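Local coordinates for protein carbohydrate deacetylase (Enterococcus faecalis, PDB 2I5I) that probably catalyses the magnesium-dependent removal of acetyl groups from acetylated carbohydrates during oligosaccharide breakdown, as a member of the YdjC deacetylase family, at residues 68-72 with 223-227; 123-129 with 151-156; 135-141 with 166-171. All coordinates share one frame; numbering follows the deposited sequence.

Contact 1: residues 68-72 with 223-227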
ATOM      1  N   THR A  68      27.135   9.837 -21.529  1.00 24.09           N
ATOM      2  CA  THR A  68      28.458   9.384 -21.109  1.00 23.19           C
ATOM      3  C   THR A  68      28.400   8.357 -19.983  1.00 35.11           C
ATOM      4  O   THR A  68      29.410   8.092 -19.334  1.00 28.77           O
ATOM      5  CB  THR A  68      29.294  10.591 -20.607  1.00 22.47           C
ATOM      6  OG1 THR A  68      28.638  11.141 -19.457  1.00 24.75           O
ATOM      7  CG2 THR A  68      29.367  11.722 -21.617  1.00 26.60           C
ATOM      8  N   LEU A  69      27.230   7.784 -19.715  1.00 28.62           N
ATOM      9  CA  LEU A  69      27.095   6.866 -18.581  1.00 27.65           C
ATOM     10  C   LEU A  69      27.963   5.629 -18.834  1.00 27.47           C
ATOM     11  O   LEU A  69      27.784   4.888 -19.799  1.00 24.00           O
ATOM     12  CB  LEU A  69      25.659   6.481 -18.317  1.00 27.52           C
ATOM     13  CG  LEU A  69      25.304   5.580 -17.135  1.00 29.30           C
ATOM     14  CD1 LEU A  69      25.529   6.275 -15.805  1.00 30.52           C
ATOM     15  CD2 LEU A  69      23.848   5.132 -17.219  1.00 27.91           C
ATOM     16  N   ASN A  70      28.912   5.447 -17.926  1.00 28.04           N
ATOM     17  CA  ASN A  70      29.816   4.320 -17.973  1.00 29.48           C
ATOM     18  C   ASN A  70      29.015   3.023 -18.023  1.00 26.38           C
ATOM     19  O   ASN A  70      28.102   2.822 -17.241  1.00 34.77           O
ATOM     20  CB  ASN A  70      30.774   4.389 -16.785  1.00 34.22           C
ATOM     21  CG  ASN A  70      31.833   3.315 -16.783  1.00 39.91           C
ATOM     22  OD1 ASN A  70      31.905   2.621 -15.769  1.00 44.58           O
ATOM     23  ND2 ASN A  70      32.643   3.142 -17.817  1.00 38.49           N
ATOM     24  N   GLN A  71      29.360   2.183 -18.979  1.00 27.32           N
ATOM     25  CA  GLN A  71      28.932   0.813 -19.153  1.00 33.34           C
ATOM     26  C   GLN A  71      27.465   0.691 -19.512  1.00 35.31           C
ATOM     27  O   GLN A  71      26.812  -0.336 -19.317  1.00 28.92           O
ATOM     28  CB  GLN A  71      29.249   0.014 -17.883  1.00 28.42           C
ATOM     29  CG  GLN A  71      30.763  -0.198 -17.718  1.00 27.32           C
ATOM     30  CD  GLN A  71      31.042  -0.799 -16.345  1.00 33.62           C
ATOM     31  OE1 GLN A  71      31.778  -0.201 -15.550  1.00 38.18           O
ATOM     32  NE2 GLN A  71      30.405  -1.923 -16.092  1.00 34.57           N
ATOM     33  N   ALA A  72      26.934   1.769 -20.091  1.00 25.11           N
ATOM     34  CA  ALA A  72      25.550   1.723 -20.541  1.00 19.57           C
ATOM     35  C   ALA A  72      25.474   2.094 -22.024  1.00 25.02           C
ATOM     36  O   ALA A  72      26.422   2.639 -22.593  1.00 24.74           O
ATOM     37  CB  ALA A  72      24.700   2.665 -19.723  1.00 26.50           C
ATOM     38  N   GLN A 223      30.373   0.181  -7.045  1.00 25.75           N
ATOM     39  CA  GLN A 223      31.830   0.033  -7.070  1.00 25.89           C
ATOM     40  C   GLN A 223      32.369  -0.300  -8.459  1.00 27.47           C
ATOM     41  O   GLN A 223      33.483   0.070  -8.844  1.00 31.67           O
ATOM     42  CB  GLN A 223      32.240  -1.101  -6.144  1.00 31.48           C
ATOM     43  CG  GLN A 223      32.449  -0.804  -4.676  1.00 40.15           C
ATOM     44  CD  GLN A 223      33.418  -1.842  -4.102  1.00 34.79           C
ATOM     45  OE1 GLN A 223      33.309  -3.018  -4.452  1.00 32.00           O
ATOM     46  NE2 GLN A 223      34.340  -1.398  -3.263  1.00 34.11           N
ATOM     47  N   ASN A 224      31.580  -1.051  -9.208  1.00 21.03           N
ATOM     48  CA  ASN A 224      31.974  -1.548 -10.511  1.00 24.42           C
ATOM     49  C   ASN A 224      31.930  -0.428 -11.560  1.00 31.98           C
ATOM     50  O   ASN A 224      32.640  -0.494 -12.554  1.00 36.57           O
ATOM     51  CB  ASN A 224      31.047  -2.668 -10.957  1.00 25.53           C
ATOM     52  CG  ASN A 224      31.280  -3.978 -10.193  1.00 23.34           C
ATOM     53  OD1 ASN A 224      32.269  -4.144  -9.497  1.00 30.88           O
ATOM     54  ND2 ASN A 224      30.335  -4.896 -10.350  1.00 37.35           N
ATOM     55  N   GLN A 225      31.066   0.548 -11.291  1.00 26.80           N
ATOM     56  CA  GLN A 225      30.564   1.463 -12.287  1.00 37.40           C
ATOM     57  C   GLN A 225      30.949   2.914 -12.094  1.00 35.13           C
ATOM     58  O   GLN A 225      31.003   3.630 -13.102  1.00 40.43           O
ATOM     59  CB  GLN A 225      29.013   1.374 -12.339  1.00 33.95           C
ATOM     60  CG  GLN A 225      28.624   0.739 -13.680  1.00 42.63           C
ATOM     61  CD  GLN A 225      28.922   1.746 -14.782  1.00 58.66           C
ATOM     62  OE1 GLN A 225      29.784   1.584 -15.637  1.00 75.68           O
ATOM     63  NE2 GLN A 225      28.218   2.866 -14.757  1.00 76.20           N
ATOM     64  N   SER A 226      31.192   3.307 -10.845  1.00 30.39           N
ATOM     65  CA  SER A 226      31.657   4.664 -10.654  1.00 29.50           C
ATOM     66  C   SER A 226      32.924   4.844  -9.838  1.00 36.00           C
ATOM     67  O   SER A 226      33.058   4.353  -8.723  1.00 34.05           O
ATOM     68  CB  SER A 226      30.563   5.480  -9.921  1.00 28.18           C
ATOM     69  OG  SER A 226      30.686   6.796 -10.437  1.00 29.82           O
ATOM     70  N   GLY A 227      33.837   5.637 -10.411  1.00 32.08           N
ATOM     71  CA  GLY A 227      34.999   6.072  -9.671  1.00 32.78           C
ATOM     72  C   GLY A 227      34.677   6.954  -8.481  1.00 29.86           C
ATOM     73  O   GLY A 227      35.514   7.012  -7.587  1.00 37.11           O
TER
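L69 brings its CD1 to the amide end of Q225, a loose approach across the start of a tight turn. Just before it T68 packs on H130, the predicted magnesium ligand, and the side chain of L69 lies about 4 Å from that of H130. From L69 the chain enters a type II beta turn that closes at A72, where A72 N donates to L69 O (3.2 Å). The amides of N70, Q71 and Q225 were probably built turned over and some of their contacts are too close, so the bonding pattern among them remains doubtful. N70 is the residue set nearest the helix end, its CA lying 6.4 Å from Q225 CA. Its CB points toward the opposite segment, its CG swings away from the backbone N (chi1 -176°), and its amide plane is only 17° from that of Q225. Q71, with the positive phi usual for the third residue of such a turn, has an extended chain whose amide stands almost square to that of Q225, at 84°. A loop following strand 60-65 and meeting the end of helix 220-225 in this way is consistent with the rim of a beta/alpha-barrel active site, where loops after the parallel strands surround the metal.

Contact 2: residues 123-129 with 151-156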
ATOM      1  N   ARG A 123       5.469  11.872 -15.034  1.00 23.87           N
ATOM      2  CA  ARG A 123       6.174  12.907 -15.784  1.00 23.57           C
ATOM      3  C   ARG A 123       7.380  13.361 -14.991  1.00 16.33           C
ATOM      4  O   ARG A 123       7.217  13.608 -13.789  1.00 20.20           O
ATOM      5  CB  ARG A 123       5.205  14.075 -16.001  1.00 26.41           C
ATOM      6  CG  ARG A 123       5.661  15.097 -17.030  1.00 31.58           C
ATOM      7  CD  ARG A 123       4.465  15.978 -17.418  1.00 25.07           C
ATOM      8  NE  ARG A 123       4.862  16.726 -18.613  1.00 25.47           N
ATOM      9  CZ  ARG A 123       4.588  16.354 -19.852  1.00 21.52           C
ATOM     10  NH1 ARG A 123       3.915  15.268 -20.199  1.00 25.58           N
ATOM     11  NH2 ARG A 123       5.025  17.155 -20.820  1.00 27.91           N
ATOM     12  N   PRO A 124       8.562  13.548 -15.554  1.00 19.72           N
ATOM     13  CA  PRO A 124       9.621  14.148 -14.736  1.00 18.47           C
ATOM     14  C   PRO A 124       9.200  15.557 -14.337  1.00 20.57           C
ATOM     15  O   PRO A 124       8.416  16.191 -15.051  1.00 25.06           O
ATOM     16  CB  PRO A 124      10.807  14.185 -15.684  1.00 21.22           C
ATOM     17  CG  PRO A 124      10.267  14.019 -17.056  1.00 23.67           C
ATOM     18  CD  PRO A 124       8.965  13.285 -16.940  1.00 25.29           C
ATOM     19  N   ASP A 125       9.666  16.106 -13.219  1.00 20.06           N
ATOM     20  CA  ASP A 125       9.300  17.493 -12.913  1.00 20.51           C
ATOM     21  C   ASP A 125      10.355  18.458 -13.451  1.00 21.35           C
ATOM     22  O   ASP A 125      10.198  19.694 -13.396  1.00 23.29           O
ATOM     23  CB  ASP A 125       9.070  17.625 -11.409  1.00 21.14           C
ATOM     24  CG  ASP A 125      10.303  17.614 -10.541  1.00 18.71           C
ATOM     25  OD1 ASP A 125      11.364  17.233 -11.070  1.00 21.92           O
ATOM     26  OD2 ASP A 125      10.205  17.989  -9.343  1.00 22.26           O
ATOM     27  N   HIS A 126      11.468  17.927 -13.958  1.00 19.53           N
ATOM     28  CA  HIS A 126      12.542  18.746 -14.508  1.00 19.65           C
ATOM     29  C   HIS A 126      13.590  17.878 -15.191  1.00 23.96           C
ATOM     30  O   HIS A 126      13.518  16.647 -15.189  1.00 20.31           O
ATOM     31  CB  HIS A 126      13.172  19.615 -13.431  1.00 18.39           C
ATOM     32  CG  HIS A 126      14.203  19.032 -12.536  1.00 23.10           C
ATOM     33  ND1 HIS A 126      13.877  18.230 -11.465  1.00 20.72           N
ATOM     34  CD2 HIS A 126      15.555  19.136 -12.516  1.00 27.44           C
ATOM     35  CE1 HIS A 126      14.991  17.881 -10.837  1.00 25.37           C
ATOM     36  NE2 HIS A 126      16.042  18.403 -11.450  1.00 20.76           N
ATOM     37  N   ILE A 127      14.555  18.557 -15.790  1.00 19.60           N
ATOM     38  CA  ILE A 127      15.617  17.956 -16.565  1.00 19.74           C
ATOM     39  C   ILE A 127      16.975  18.438 -16.088  1.00 19.31           C
ATOM     40  O   ILE A 127      17.193  19.611 -15.786  1.00 21.54           O
ATOM     41  CB  ILE A 127      15.500  18.302 -18.080  1.00 19.53           C
ATOM     42  CG1 ILE A 127      14.219  17.801 -18.728  1.00 21.59           C
ATOM     43  CG2 ILE A 127      16.716  17.814 -18.843  1.00 18.13           C
ATOM     44  CD1 ILE A 127      13.976  18.347 -20.117  1.00 26.94           C
ATOM     45  N   ASP A 128      17.933  17.528 -16.035  1.00 22.65           N
ATOM     46  CA  ASP A 128      19.328  17.852 -15.777  1.00 21.38           C
ATOM     47  C   ASP A 128      20.155  16.809 -16.515  1.00 18.08           C
ATOM     48  O   ASP A 128      19.552  16.032 -17.265  1.00 19.95           O
ATOM     49  CB  ASP A 128      19.619  17.938 -14.298  1.00 23.89           C
ATOM     50  CG  ASP A 128      19.673  16.604 -13.566  1.00 24.10           C
ATOM     51  OD1 ASP A 128      19.372  15.558 -14.163  1.00 21.87           O
ATOM     52  OD2 ASP A 128      20.020  16.640 -12.363  1.00 23.85           O
ATOM     53  N   SER A 129      21.470  16.739 -16.301  1.00 20.27           N
ATOM     54  CA  SER A 129      22.233  15.740 -17.026  1.00 21.01           C
ATOM     55  C   SER A 129      23.432  15.228 -16.232  1.00 16.50           C
ATOM     56  O   SER A 129      24.086  15.980 -15.485  1.00 21.03           O
ATOM     57  CB  SER A 129      22.805  16.337 -18.342  1.00 21.58           C
ATOM     58  OG  SER A 129      23.833  17.161 -17.787  1.00 25.36           O
ATOM     59  N   TYR A 151       8.792  19.618 -23.945  1.00 22.95           N
ATOM     60  CA  TYR A 151       8.037  18.925 -22.899  1.00 24.85           C
ATOM     61  C   TYR A 151       7.606  19.880 -21.804  1.00 21.97           C
ATOM     62  O   TYR A 151       6.905  19.480 -20.875  1.00 21.18           O
ATOM     63  CB  TYR A 151       8.863  17.752 -22.330  1.00 23.71           C
ATOM     64  CG  TYR A 151       8.988  16.634 -23.333  1.00 20.00           C
ATOM     65  CD1 TYR A 151       7.985  15.673 -23.436  1.00 21.33           C
ATOM     66  CD2 TYR A 151      10.073  16.508 -24.175  1.00 16.89           C
ATOM     67  CE1 TYR A 151       8.080  14.640 -24.351  1.00 24.99           C
ATOM     68  CE2 TYR A 151      10.182  15.491 -25.087  1.00 18.20           C
ATOM     69  CZ  TYR A 151       9.180  14.547 -25.173  1.00 26.07           C
ATOM     70  OH  TYR A 151       9.308  13.534 -26.095  1.00 28.77           O
ATOM     71  N   GLN A 152       7.993  21.156 -21.914  1.00 20.41           N
ATOM     72  CA  GLN A 152       7.507  22.138 -20.954  1.00 20.52           C
ATOM     73  C   GLN A 152       7.950  21.796 -19.536  1.00 22.66           C
ATOM     74  O   GLN A 152       7.136  21.689 -18.629  1.00 24.51           O
ATOM     75  CB  GLN A 152       5.984  22.266 -20.992  1.00 29.47           C
ATOM     76  CG  GLN A 152       5.459  23.058 -22.173  1.00 36.38           C
ATOM     77  CD  GLN A 152       6.006  24.474 -22.248  1.00 47.29           C
ATOM     78  OE1 GLN A 152       5.614  25.355 -21.483  1.00 31.41           O
ATOM     79  NE2 GLN A 152       6.942  24.665 -23.170  1.00 36.46           N
ATOM     80  N   LEU A 153       9.247  21.627 -19.407  1.00 22.13           N
ATOM     81  CA  LEU A 153       9.918  21.322 -18.157  1.00 24.89           C
ATOM     82  C   LEU A 153      11.038  22.310 -17.879  1.00 24.32           C
ATOM     83  O   LEU A 153      11.724  22.682 -18.838  1.00 23.65           O
ATOM     84  CB  LEU A 153      10.559  19.929 -18.226  1.00 20.31           C
ATOM     85  CG  LEU A 153       9.548  18.801 -18.440  1.00 26.23           C
ATOM     86  CD1 LEU A 153      10.279  17.533 -18.844  1.00 28.37           C
ATOM     87  CD2 LEU A 153       8.701  18.615 -17.191  1.00 29.06           C
ATOM     88  N   PRO A 154      11.190  22.704 -16.623  1.00 23.64           N
ATOM     89  CA  PRO A 154      12.324  23.545 -16.238  1.00 20.53           C
ATOM     90  C   PRO A 154      13.596  22.696 -16.331  1.00 22.69           C
ATOM     91  O   PRO A 154      13.529  21.460 -16.276  1.00 23.42           O
ATOM     92  CB  PRO A 154      12.033  23.946 -14.804  1.00 21.82           C
ATOM     93  CG  PRO A 154      11.109  22.881 -14.312  1.00 22.29           C
ATOM     94  CD  PRO A 154      10.306  22.413 -15.484  1.00 21.95           C
ATOM     95  N   LEU A 155      14.715  23.380 -16.466  1.00 22.60           N
ATOM     96  CA  LEU A 155      15.999  22.770 -16.735  1.00 22.93           C
ATOM     97  C   LEU A 155      17.058  23.268 -15.776  1.00 22.90           C
ATOM     98  O   LEU A 155      17.119  24.474 -15.499  1.00 22.57           O
ATOM     99  CB  LEU A 155      16.410  23.131 -18.178  1.00 23.81           C
ATOM    100  CG  LEU A 155      17.808  22.738 -18.604  1.00 18.62           C
ATOM    101  CD1 LEU A 155      17.927  21.208 -18.655  1.00 21.87           C
ATOM    102  CD2 LEU A 155      18.178  23.305 -19.966  1.00 23.71           C
ATOM    103  N   ARG A 156      17.904  22.372 -15.286  1.00 20.61           N
ATOM    104  CA  ARG A 156      18.965  22.732 -14.375  1.00 17.95           C
ATOM    105  C   ARG A 156      19.837  23.853 -14.975  1.00 19.32           C
ATOM    106  O   ARG A 156      20.164  23.764 -16.161  1.00 24.21           O
ATOM    107  CB  ARG A 156      19.865  21.522 -14.077  1.00 21.30           C
ATOM    108  CG  ARG A 156      21.114  21.899 -13.304  1.00 24.93           C
ATOM    109  CD  ARG A 156      21.951  20.658 -13.018  1.00 25.76           C
ATOM    110  NE  ARG A 156      21.496  20.037 -11.768  1.00 27.78           N
ATOM    111  CZ  ARG A 156      22.036  18.913 -11.288  1.00 28.96           C
ATOM    112  NH1 ARG A 156      23.007  18.307 -11.941  1.00 21.13           N
ATOM    113  NH2 ARG A 156      21.609  18.373 -10.145  1.00 26.60           N
TER
HETATM  114  O   HOH W   1       5.329  19.452 -18.136  1.00 27.51           O
HETATM  115  O   HOH W   2      23.678  18.615 -14.975  1.00 26.37           O
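I127 and L155 face each other in a single parallel beta bridge: I127 N donates to P154 O (3.1 Å) within the carbonyl plane, and R156 N donates to I127 O (2.9 Å) almost straight down the C=O direction. H126 CA adds a weaker C-H contact to P154 O.

Apolar contacts fill the space beside this bridge. L153 crosses P124 and I127 at about a right angle, its CD1 touching P124 CG at 3.9 Å while CD2 lies against the P124 carbonyl. On I127 the two branches divide the work, CG1 meeting L153 and CG2 meeting L155 CD1 at 3.6 Å.

Charged groups close both ends. D128 lifts OD2 over the centre of the R156 guanidinium face, 3.1 Å above the plane, so this salt bridge rests on charge alone and leaves the N-H edge to others: R156 NH2 also pairs with D12 and E210, while D128 accepts from H64 and T37. One water joins S129 O to R156 NH1. At the other end R123, extended to NE, donates NH2 in its own plane to Y151 O (3.0 Å); a second water links its NE to Q152 O, and NH1 pairs with E259 of the third subunit.

Q152 ends helix 138-151 as the C-prime residue of a Schellman motif, and the chain returns beside strand 127-129. Strand 60-65 flanks that strand by backbone bonds, helix 103-117 covers P124, I127 and Y151, and N10 of strand 6-11 packs against H126, D128 and R156.

Contact 3: residues 135-141 with 166-171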
ATOM      1  N   GLY A 135      25.729  21.315 -20.228  1.00 21.97           N
ATOM      2  CA  GLY A 135      26.460  22.546 -19.982  1.00 20.12           C
ATOM      3  C   GLY A 135      27.883  22.466 -20.491  1.00 24.54           C
ATOM      4  O   GLY A 135      28.740  23.293 -20.185  1.00 27.88           O
ATOM      5  N   LYS A 136      28.185  21.458 -21.300  1.00 29.70           N
ATOM      6  CA  LYS A 136      29.553  21.299 -21.788  1.00 31.68           C
ATOM      7  C   LYS A 136      29.914  22.376 -22.820  1.00 33.30           C
ATOM      8  O   LYS A 136      31.072  22.792 -22.913  1.00 30.63           O
ATOM      9  CB  LYS A 136      29.728  19.928 -22.428  1.00 27.73           C
ATOM     10  CG  LYS A 136      31.100  19.645 -23.027  1.00 31.95           C
ATOM     11  CD  LYS A 136      32.221  20.022 -22.081  1.00 38.81           C
ATOM     12  CE  LYS A 136      33.343  18.991 -22.068  1.00 41.60           C
ATOM     13  NZ  LYS A 136      34.210  19.236 -20.866  1.00 49.60           N
ATOM     14  N   ASN A 137      28.906  22.775 -23.567  1.00 29.49           N
ATOM     15  CA  ASN A 137      28.961  23.805 -24.586  1.00 28.51           C
ATOM     16  C   ASN A 137      27.542  24.212 -24.969  1.00 33.81           C
ATOM     17  O   ASN A 137      26.562  23.504 -24.707  1.00 31.95           O
ATOM     18  CB  ASN A 137      29.762  23.359 -25.812  1.00 26.12           C
ATOM     19  CG  ASN A 137      29.146  22.304 -26.672  1.00 28.69           C
ATOM     20  OD1 ASN A 137      27.942  22.252 -26.922  1.00 29.55           O
ATOM     21  ND2 ASN A 137      29.953  21.383 -27.188  1.00 36.56           N
ATOM     22  N   LYS A 138      27.415  25.364 -25.597  1.00 26.60           N
ATOM     23  CA  LYS A 138      26.152  25.990 -25.934  1.00 28.98           C
ATOM     24  C   LYS A 138      25.273  25.202 -26.884  1.00 25.29           C
ATOM     25  O   LYS A 138      24.049  25.373 -26.863  1.00 28.04           O
ATOM     26  CB  LYS A 138      26.474  27.371 -26.552  1.00 34.43           C
ATOM     27  CG  LYS A 138      26.540  28.472 -25.506  1.00 33.79           C
ATOM     28  CD  LYS A 138      27.620  29.486 -25.817  1.00 33.69           C
ATOM     29  CE  LYS A 138      27.887  30.489 -24.711  1.00 35.33           C
ATOM     30  NZ  LYS A 138      27.878  31.872 -25.275  1.00 42.52           N
ATOM     31  N   LYS A 139      25.891  24.366 -27.712  1.00 26.91           N
ATOM     32  CA  LYS A 139      25.200  23.562 -28.691  1.00 26.66           C
ATOM     33  C   LYS A 139      24.450  22.413 -28.012  1.00 30.34           C
ATOM     34  O   LYS A 139      23.306  22.117 -28.329  1.00 24.62           O
ATOM     35  CB  LYS A 139      26.161  22.930 -29.694  1.00 33.27           C
ATOM     36  CG  LYS A 139      26.843  23.875 -30.660  1.00 40.66           C
ATOM     37  CD  LYS A 139      28.275  23.428 -30.910  1.00 36.10           C
ATOM     38  N   LEU A 140      25.157  21.756 -27.092  1.00 30.33           N
ATOM     39  CA  LEU A 140      24.528  20.711 -26.277  1.00 28.25           C
ATOM     40  C   LEU A 140      23.431  21.320 -25.412  1.00 24.64           C
ATOM     41  O   LEU A 140      22.293  20.855 -25.417  1.00 23.09           O
ATOM     42  CB  LEU A 140      25.593  19.978 -25.465  1.00 22.68           C
ATOM     43  CG  LEU A 140      26.433  18.963 -26.258  1.00 30.19           C
ATOM     44  CD1 LEU A 140      27.640  18.462 -25.475  1.00 29.14           C
ATOM     45  CD2 LEU A 140      25.585  17.777 -26.685  1.00 24.34           C
ATOM     46  N   LEU A 141      23.738  22.371 -24.666  1.00 22.83           N
ATOM     47  CA  LEU A 141      22.740  23.174 -23.982  1.00 21.99           C
ATOM     48  C   LEU A 141      21.517  23.489 -24.824  1.00 23.66           C
ATOM     49  O   LEU A 141      20.361  23.379 -24.418  1.00 22.93           O
ATOM     50  CB  LEU A 141      23.351  24.535 -23.587  1.00 23.17           C
ATOM     51  CG  LEU A 141      22.455  25.451 -22.759  1.00 29.79           C
ATOM     52  CD1 LEU A 141      21.832  24.692 -21.593  1.00 24.55           C
ATOM     53  CD2 LEU A 141      23.244  26.654 -22.255  1.00 26.52           C
ATOM     54  N   ASP A 166      27.062  33.326 -19.422  1.00 31.41           N
ATOM     55  CA  ASP A 166      26.208  33.765 -20.519  1.00 36.74           C
ATOM     56  C   ASP A 166      25.314  32.643 -21.029  1.00 36.14           C
ATOM     57  O   ASP A 166      24.453  32.825 -21.891  1.00 29.16           O
ATOM     58  CB  ASP A 166      27.067  34.367 -21.620  1.00 41.61           C
ATOM     59  CG  ASP A 166      27.849  33.407 -22.480  1.00 53.75           C
ATOM     60  OD1 ASP A 166      28.259  32.327 -22.009  1.00 48.15           O
ATOM     61  OD2 ASP A 166      28.066  33.760 -23.665  1.00 51.37           O
ATOM     62  N   TYR A 167      25.494  31.441 -20.488  1.00 35.30           N
ATOM     63  CA  TYR A 167      24.601  30.339 -20.884  1.00 33.00           C
ATOM     64  C   TYR A 167      23.148  30.686 -20.580  1.00 23.89           C
ATOM     65  O   TYR A 167      22.217  30.384 -21.320  1.00 30.05           O
ATOM     66  CB  TYR A 167      24.989  29.066 -20.147  1.00 35.47           C
ATOM     67  CG  TYR A 167      26.116  28.233 -20.696  1.00 40.87           C
ATOM     68  CD1 TYR A 167      26.759  28.489 -21.894  1.00 41.96           C
ATOM     69  CD2 TYR A 167      26.556  27.122 -19.972  1.00 44.85           C
ATOM     70  CE1 TYR A 167      27.792  27.692 -22.355  1.00 46.33           C
ATOM     71  CE2 TYR A 167      27.581  26.316 -20.426  1.00 42.22           C
ATOM     72  CZ  TYR A 167      28.200  26.600 -21.624  1.00 45.56           C
ATOM     73  OH  TYR A 167      29.223  25.811 -22.093  1.00 65.04           O
ATOM     74  N   LEU A 168      22.971  31.338 -19.431  1.00 28.63           N
ATOM     75  CA  LEU A 168      21.621  31.572 -18.928  1.00 31.45           C
ATOM     76  C   LEU A 168      20.854  32.541 -19.789  1.00 38.60           C
ATOM     77  O   LEU A 168      19.616  32.551 -19.820  1.00 32.61           O
ATOM     78  CB  LEU A 168      21.684  32.050 -17.471  1.00 30.03           C
ATOM     79  CG  LEU A 168      21.303  30.885 -16.517  1.00 45.03           C
ATOM     80  CD1 LEU A 168      22.513  29.984 -16.351  1.00 36.46           C
ATOM     81  CD2 LEU A 168      20.776  31.399 -15.191  1.00 66.89           C
ATOM     82  N   GLU A 169      21.569  33.357 -20.571  1.00 31.52           N
ATOM     83  CA  GLU A 169      20.772  34.262 -21.427  1.00 34.31           C
ATOM     84  C   GLU A 169      19.992  33.474 -22.476  1.00 30.41           C
ATOM     85  O   GLU A 169      19.092  34.001 -23.138  1.00 28.85           O
ATOM     86  CB  GLU A 169      21.610  35.354 -22.054  1.00 35.43           C
ATOM     87  CG  GLU A 169      22.972  35.075 -22.643  1.00 39.84           C
ATOM     88  CD  GLU A 169      23.804  36.338 -22.667  1.00 48.00           C
ATOM     89  OE1 GLU A 169      23.858  37.032 -21.630  1.00 49.56           O
ATOM     90  OE2 GLU A 169      24.408  36.639 -23.720  1.00 54.71           O
ATOM     91  N   LEU A 170      20.329  32.213 -22.700  1.00 25.61           N
ATOM     92  CA  LEU A 170      19.671  31.379 -23.667  1.00 24.00           C
ATOM     93  C   LEU A 170      18.415  30.695 -23.149  1.00 24.80           C
ATOM     94  O   LEU A 170      17.675  30.141 -23.960  1.00 24.25           O
ATOM     95  CB  LEU A 170      20.586  30.241 -24.154  1.00 28.00           C
ATOM     96  CG  LEU A 170      22.044  30.672 -24.390  1.00 44.59           C
ATOM     97  CD1 LEU A 170      22.890  29.480 -24.790  1.00 33.20           C
ATOM     98  CD2 LEU A 170      22.078  31.796 -25.418  1.00 44.59           C
ATOM     99  N   TYR A 171      18.230  30.727 -21.831  1.00 26.76           N
ATOM    100  CA  TYR A 171      17.108  29.972 -21.270  1.00 24.27           C
ATOM    101  C   TYR A 171      15.757  30.586 -21.609  1.00 25.51           C
ATOM    102  O   TYR A 171      14.846  29.888 -22.051  1.00 29.14           O
ATOM    103  CB  TYR A 171      17.252  29.868 -19.739  1.00 24.13           C
ATOM    104  CG  TYR A 171      18.174  28.745 -19.284  1.00 26.26           C
ATOM    105  CD1 TYR A 171      19.522  28.763 -19.598  1.00 27.06           C
ATOM    106  CD2 TYR A 171      17.665  27.678 -18.547  1.00 27.58           C
ATOM    107  CE1 TYR A 171      20.366  27.745 -19.191  1.00 30.45           C
ATOM    108  CE2 TYR A 171      18.496  26.647 -18.128  1.00 24.76           C
ATOM    109  CZ  TYR A 171      19.833  26.695 -18.455  1.00 24.93           C
ATOM    110  OH  TYR A 171      20.690  25.702 -18.064  1.00 25.60           O
TER
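The ring of Y167 meets K138 and L141 on the same side of its plane, K138 along CD1-CE1 and L141 at CG, with its hydroxyl reaching back to the loop before their helix. Its first torsion puts CG beside the backbone N (chi1 -83°), and from there the ring runs out until Y167 OH donates to G135 O at 3.2 Å. That bond is poorly directed: the hydroxyl stands well above the G135 carbonyl plane, 61° out of it. N137 CA presses on the same hydroxyl at 3.2 Å.

K138 passes obliquely along the tyrosine, CG closing to 3.5 Å from Y167 CE1, and CE then comes to the ring edge, near its plane. Bent at chi2 and chi4, the chain crosses D166 nearly at a right angle and sets NZ on OD2 in a salt bridge whose modelled length is doubtfully short. L141 works from the base of the ring: CD2 rests on Y167 CG at 3.6 Å and also touches L170 CD1 at 3.8 Å. Its other branch, CD1, approaches the hydroxyl end of Y171, whose OH is bonded to R156 O and A158 N.

The helix-like segment 167-171, from the loop after helix 138-151, thus packs beside that helix's first turn. The start of the helix is a classic Asn N-cap: N137 OD1 accepts from L140 N (2.8 Å) and, weakly, from K139 N, while ND2 binds E98.

In the fold
Contacts 2 and 3 are neighbours, their centres 15 Å apart, and they interlock along the chain: strand 127-129 leads into helix 138-151, and the return segments follow in the same order. They touch directly through Y171 and R156, and L155 CD2 packs 4.2 Å from L141 CD1. Contact 1 encloses both in sequence but stands apart, its centre about 23 Å from that of contact 2 and 26 Å from that of contact 3. The predicted magnesium ligand H130 relates all three: the side chain of L69 in contact 1 is about 4 Å from that of H130, S129 of contact 2 adjoins it in the chain, whereas the side chain of K136 in contact 3 stays about 11 Å from that of H130.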